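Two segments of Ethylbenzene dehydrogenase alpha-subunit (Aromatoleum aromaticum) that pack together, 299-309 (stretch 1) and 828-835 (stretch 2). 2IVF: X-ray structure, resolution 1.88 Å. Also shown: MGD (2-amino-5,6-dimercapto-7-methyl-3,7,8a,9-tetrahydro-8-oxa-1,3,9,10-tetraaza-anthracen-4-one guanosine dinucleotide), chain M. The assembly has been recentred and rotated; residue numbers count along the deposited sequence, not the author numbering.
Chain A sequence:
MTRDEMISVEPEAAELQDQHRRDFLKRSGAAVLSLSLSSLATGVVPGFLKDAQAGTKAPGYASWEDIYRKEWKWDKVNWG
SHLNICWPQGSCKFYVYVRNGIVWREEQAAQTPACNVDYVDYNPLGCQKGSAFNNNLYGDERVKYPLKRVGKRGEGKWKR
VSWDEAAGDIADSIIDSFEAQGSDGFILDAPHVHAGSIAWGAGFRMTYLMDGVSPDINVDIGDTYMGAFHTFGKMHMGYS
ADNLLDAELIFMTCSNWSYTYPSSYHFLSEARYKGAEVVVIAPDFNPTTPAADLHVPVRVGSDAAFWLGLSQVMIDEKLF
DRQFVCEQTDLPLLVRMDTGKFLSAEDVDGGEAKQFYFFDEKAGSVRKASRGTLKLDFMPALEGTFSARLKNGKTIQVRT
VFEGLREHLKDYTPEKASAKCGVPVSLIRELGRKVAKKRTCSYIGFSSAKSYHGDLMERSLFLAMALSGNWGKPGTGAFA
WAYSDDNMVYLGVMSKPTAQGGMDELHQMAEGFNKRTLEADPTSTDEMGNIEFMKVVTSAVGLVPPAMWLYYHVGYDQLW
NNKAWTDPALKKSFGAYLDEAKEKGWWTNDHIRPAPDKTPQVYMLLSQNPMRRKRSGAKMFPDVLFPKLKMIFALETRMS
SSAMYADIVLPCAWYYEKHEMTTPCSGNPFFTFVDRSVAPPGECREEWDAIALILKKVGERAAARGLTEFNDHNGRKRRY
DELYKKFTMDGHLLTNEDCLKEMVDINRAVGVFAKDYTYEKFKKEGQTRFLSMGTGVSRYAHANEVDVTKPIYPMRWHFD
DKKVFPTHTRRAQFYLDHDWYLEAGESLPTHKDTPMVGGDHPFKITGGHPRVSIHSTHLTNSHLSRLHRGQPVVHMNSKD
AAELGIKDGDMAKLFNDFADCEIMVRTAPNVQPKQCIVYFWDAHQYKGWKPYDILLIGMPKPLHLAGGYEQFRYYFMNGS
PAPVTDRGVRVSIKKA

Stretch 1, residues 299-309: RVGSDAAFWLG
Stretch 2 (828-835) LPTHKDTP

Stretch 1 opens with a type II beta turn from R299 to S302, closed by S302 N donating to R299 O at 2.9 Å. V300 (phi/psi -48/126) leads into G301 (80/2), whose positive phi favours glycine. S302 (-98/8) occupies the N-cap position, and a helix runs from D303 to G309 and beyond, with L308 N to A304 O at 2.8 Å and G309 N to A305 O at 2.9 Å. Stretch 2 has no regular secondary structure; its residues are extended, from T830 at -162/158 through H831 at -94/126 and K832 at -127/132 to T834 at -48/134. The chains run in opposite directions: the CA atoms of A304 and H831 lie 5.0 Å apart, those of G301 and T834 5.8 Å.

No direct hydrogen bond crosses the contact; two waters link the stretches instead, one from backbone to backbone, the other from the backbone of stretch 1 to the H831 side chain. The latter donates to G301 O (2.8 Å from the water O), accepts from A304 N (2.9 Å) and bonds H831 ND1 (2.9 Å). The former donates to both G301 O and K832 O, at 2.6 and 2.7 Å from its O. Two carbonyls cannot bond each other, and G301 O and K832 O stand 4.0 Å apart, so a water with two protons suits the gap.

G301 also fits because a CB there would lie 2.4 Å from T834 OG1, a clash. Its own CA lies 4.0 Å from that OG1; T834 is an m rotamer.

H831 (chi1 t, chi2 55°) points toward stretch 1 and has the largest covered area. A305 CB lies over one face of its ring, 3.9 Å from H831 CG, while G301 O and A304 CB lie at the edge. S302 CA comes within 3.5 Å of H831 CE1. The small side chain of A304 lets the backbones close in: its CB is 3.4 Å from T830 O and 3.8 Å from H831 CA.

One turn along the helix, L308 (chi1 m, chi2 t) brings CD1 to 3.5 Å from T830 CA and CD2 to 4.1 Å from P829 CB, an apolar contact. T830 (t) directs its own CB away.

S302 (p) uses OG to donate to R299 O at 2.6 Å, reinforcing the turn; it makes no capping bond. The CA-to-CB bond of D303 (chi1 m) points away from stretch 2, and its carboxylate binds the guanine of MGD: its OD1 accepts from MGD N1 at 2.8 Å and its OD2 from MGD N2 at 2.6 Å, while G301 N donates to MGD O6 at 2.8 Å. Carboxylate and amide thus match the guanine edge.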

# COMPACT_ATOMS: atom_id res chain seq x y z
N ARG A 299 0.34 -24.97 5.42
CA ARG A 299 0.29 -25.23 4.00
C ARG A 299 -0.89 -24.43 3.43
O ARG A 299 -1.93 -24.34 4.06
CB ARG A 299 0.09 -26.71 3.72
CG ARG A 299 1.31 -27.52 4.04
CD ARG A 299 1.11 -29.02 3.72
NE ARG A 299 2.10 -29.72 4.53
CZ ARG A 299 2.00 -30.96 4.99
NH1 ARG A 299 0.96 -31.73 4.65
NH2 ARG A 299 2.98 -31.44 5.77
N VAL A 300 -0.71 -23.85 2.24
CA VAL A 300 -1.78 -23.07 1.59
C VAL A 300 -3.07 -23.88 1.66
O VAL A 300 -3.07 -25.01 1.27
CB VAL A 300 -1.46 -22.76 0.14
CG1 VAL A 300 -2.62 -22.03 -0.48
CG2 VAL A 300 -0.14 -21.94 0.04
N GLY A 301 -4.15 -23.29 2.21
CA GLY A 301 -5.45 -23.92 2.25
C GLY A 301 -5.72 -24.95 3.33
O GLY A 301 -6.79 -25.53 3.36
N SER A 302 -4.74 -25.18 4.21
CA SER A 302 -4.86 -26.21 5.22
C SER A 302 -5.30 -25.74 6.60
O SER A 302 -5.23 -26.55 7.55
CB SER A 302 -3.53 -26.95 5.38
OG SER A 302 -2.54 -26.11 5.92
N ASP A 303 -5.70 -24.47 6.73
CA ASP A 303 -6.03 -23.90 8.03
C ASP A 303 -7.03 -24.68 8.87
O ASP A 303 -6.94 -24.67 10.10
CB ASP A 303 -6.54 -22.48 7.89
CG ASP A 303 -5.52 -21.54 7.30
OD1 ASP A 303 -4.93 -21.85 6.23
OD2 ASP A 303 -5.36 -20.44 7.87
N ALA A 304 -8.01 -25.32 8.24
CA ALA A 304 -8.98 -26.14 8.98
C ALA A 304 -8.28 -27.15 9.86
O ALA A 304 -8.68 -27.36 10.99
CB ALA A 304 -9.92 -26.86 8.05
N ALA A 305 -7.28 -27.83 9.30
CA ALA A 305 -6.59 -28.86 10.06
C ALA A 305 -5.93 -28.23 11.29
O ALA A 305 -5.85 -28.84 12.37
CB ALA A 305 -5.58 -29.60 9.17
N PHE A 306 -5.38 -27.05 11.12
CA PHE A 306 -4.73 -26.37 12.26
C PHE A 306 -5.77 -26.12 13.34
O PHE A 306 -5.60 -26.50 14.50
CB PHE A 306 -4.01 -25.09 11.83
CG PHE A 306 -3.60 -24.21 12.99
CD1 PHE A 306 -2.46 -24.49 13.75
CD2 PHE A 306 -4.36 -23.12 13.33
CE1 PHE A 306 -2.12 -23.68 14.83
CE2 PHE A 306 -4.03 -22.34 14.41
CZ PHE A 306 -2.90 -22.62 15.15
N TRP A 307 -6.89 -25.54 12.96
CA TRP A 307 -7.88 -25.14 13.93
C TRP A 307 -8.62 -26.33 14.51
O TRP A 307 -8.95 -26.32 15.69
CB TRP A 307 -8.87 -24.14 13.34
CG TRP A 307 -8.31 -22.84 13.13
CD1 TRP A 307 -7.98 -22.30 11.96
CD2 TRP A 307 -7.97 -21.89 14.13
NE1 TRP A 307 -7.46 -21.05 12.14
CE2 TRP A 307 -7.45 -20.77 13.48
CE3 TRP A 307 -8.08 -21.87 15.53
CZ2 TRP A 307 -7.02 -19.64 14.16
CZ3 TRP A 307 -7.64 -20.74 16.21
CH2 TRP A 307 -7.15 -19.64 15.52
N LEU A 308 -8.78 -27.39 13.74
CA LEU A 308 -9.37 -28.59 14.30
C LEU A 308 -8.37 -29.23 15.31
O LEU A 308 -8.76 -29.82 16.32
CB LEU A 308 -9.75 -29.53 13.17
CG LEU A 308 -10.90 -29.02 12.28
CD1 LEU A 308 -11.10 -29.90 11.03
CD2 LEU A 308 -12.21 -28.93 13.09
N GLY A 309 -7.08 -29.17 15.00
CA GLY A 309 -6.05 -29.64 15.94
C GLY A 309 -6.14 -28.91 17.26
O GLY A 309 -6.10 -29.53 18.35
N LEU A 828 -19.66 -31.50 9.50
CA LEU A 828 -18.84 -30.85 10.51
C LEU A 828 -17.69 -30.10 9.85
O LEU A 828 -17.29 -30.43 8.73
CB LEU A 828 -18.26 -31.89 11.49
CG LEU A 828 -19.17 -32.48 12.57
CD1 LEU A 828 -18.46 -33.62 13.31
CD2 LEU A 828 -19.66 -31.38 13.58
N PRO A 829 -17.12 -29.12 10.57
CA PRO A 829 -15.91 -28.50 10.02
C PRO A 829 -14.87 -29.61 9.83
O PRO A 829 -14.81 -30.55 10.60
CB PRO A 829 -15.48 -27.50 11.09
CG PRO A 829 -16.68 -27.35 11.99
CD PRO A 829 -17.45 -28.60 11.92
N THR A 830 -14.09 -29.50 8.77
CA THR A 830 -13.25 -30.58 8.34
C THR A 830 -12.22 -29.97 7.41
O THR A 830 -12.44 -28.89 6.87
CB THR A 830 -14.02 -31.66 7.61
OG1 THR A 830 -13.19 -32.82 7.52
CG2 THR A 830 -14.44 -31.17 6.21
N HIS A 831 -11.09 -30.67 7.27
CA HIS A 831 -10.04 -30.23 6.37
C HIS A 831 -10.19 -30.91 5.00
O HIS A 831 -10.35 -32.16 4.90
CB HIS A 831 -8.66 -30.59 6.91
CG HIS A 831 -7.58 -30.36 5.91
ND1 HIS A 831 -7.41 -29.13 5.30
CD2 HIS A 831 -6.70 -31.20 5.33
CE1 HIS A 831 -6.43 -29.23 4.41
NE2 HIS A 831 -5.98 -30.46 4.41
N LYS A 832 -10.23 -30.09 3.96
CA LYS A 832 -10.11 -30.55 2.58
C LYS A 832 -9.03 -29.77 1.93
O LYS A 832 -9.03 -28.55 2.04
CB LYS A 832 -11.40 -30.34 1.78
CG LYS A 832 -12.55 -31.30 2.18
CD LYS A 832 -13.81 -31.05 1.30
CE LYS A 832 -14.99 -32.00 1.55
NZ LYS A 832 -16.07 -31.68 0.58
N ASP A 833 -8.12 -30.45 1.25
CA ASP A 833 -7.11 -29.73 0.51
C ASP A 833 -7.71 -28.98 -0.68
O ASP A 833 -8.78 -29.32 -1.21
CB ASP A 833 -5.88 -30.60 0.19
CG ASP A 833 -4.92 -30.72 1.42
OD1 ASP A 833 -4.63 -31.85 1.82
OD2 ASP A 833 -4.46 -29.70 2.01
N THR A 834 -7.10 -27.85 -1.02
CA THR A 834 -7.53 -27.10 -2.18
C THR A 834 -7.69 -28.01 -3.37
O THR A 834 -6.81 -28.85 -3.63
CB THR A 834 -6.46 -26.09 -2.57
OG1 THR A 834 -5.96 -25.48 -1.36
CG2 THR A 834 -7.03 -25.04 -3.54
N PRO A 835 -8.81 -27.89 -4.11
CA PRO A 835 -8.92 -28.62 -5.36
C PRO A 835 -7.77 -28.28 -6.31
O PRO A 835 -7.19 -27.21 -6.20
CB PRO A 835 -10.24 -28.12 -5.90
CG PRO A 835 -11.03 -27.87 -4.70
CD PRO A 835 -10.05 -27.17 -3.81
PB MGD M . -5.11 -10.37 1.71
O1B MGD M . -4.31 -9.20 1.24
O2B MGD M . -5.67 -11.22 0.63
O3B MGD M . -6.30 -10.04 2.68
O3A MGD M . -6.64 -7.51 2.75
PA MGD M . -6.55 -8.79 3.70
O1A MGD M . -5.42 -8.54 4.60
O2A MGD M . -7.84 -9.07 4.29
O5' MGD M . -4.21 -11.30 2.65
C5' MGD M . -2.93 -11.75 2.18
C4' MGD M . -2.40 -12.86 3.08
O4' MGD M . -3.19 -14.03 2.93
C3' MGD M . -1.08 -13.23 2.44
O3' MGD M . -0.07 -12.47 3.08
C2' MGD M . -0.97 -14.73 2.75
O2' MGD M . 0.13 -14.95 3.66
C1' MGD M . -2.32 -15.07 3.39
N9 MGD M . -2.79 -16.38 2.87
C8 MGD M . -2.96 -16.75 1.59
N7 MGD M . -3.45 -18.00 1.53
C5 MGD M . -3.60 -18.41 2.81
C6 MGD M . -4.02 -19.57 3.44
O6 MGD M . -4.37 -20.61 2.87
N1 MGD M . -4.03 -19.58 4.84
C2 MGD M . -3.62 -18.51 5.65
N2 MGD M . -3.65 -18.62 7.02
N3 MGD M . -3.24 -17.39 5.02
C4 MGD M . -3.21 -17.34 3.65
C10 MGD M . -7.59 -7.42 1.76
C11 MGD M . -8.25 -6.07 1.85
O11 MGD M . -7.27 -5.12 1.73
C12 MGD M . -9.39 -5.84 0.85
S12 MGD M . -10.46 -7.14 0.35
C13 MGD M . -9.59 -4.58 0.33
S13 MGD M . -10.90 -4.32 -0.77
C14 MGD M . -8.69 -3.45 0.70
N15 MGD M . -7.72 -3.31 -0.43
C16 MGD M . -6.42 -2.80 -0.22
C17 MGD M . -5.56 -2.52 -1.25
O17 MGD M . -5.88 -2.71 -2.45
N18 MGD M . -4.28 -2.02 -0.92
C19 MGD M . -3.88 -1.80 0.36
N19 MGD M . -2.64 -1.33 0.57
N20 MGD M . -4.74 -2.13 1.34
C21 MGD M . -5.98 -2.58 1.08
N22 MGD M . -6.85 -2.90 2.11
C23 MGD M . -7.90 -3.86 1.98
O HOH W 1 -8.29 -26.36 5.52
O HOH W 2 -8.47 -26.04 1.40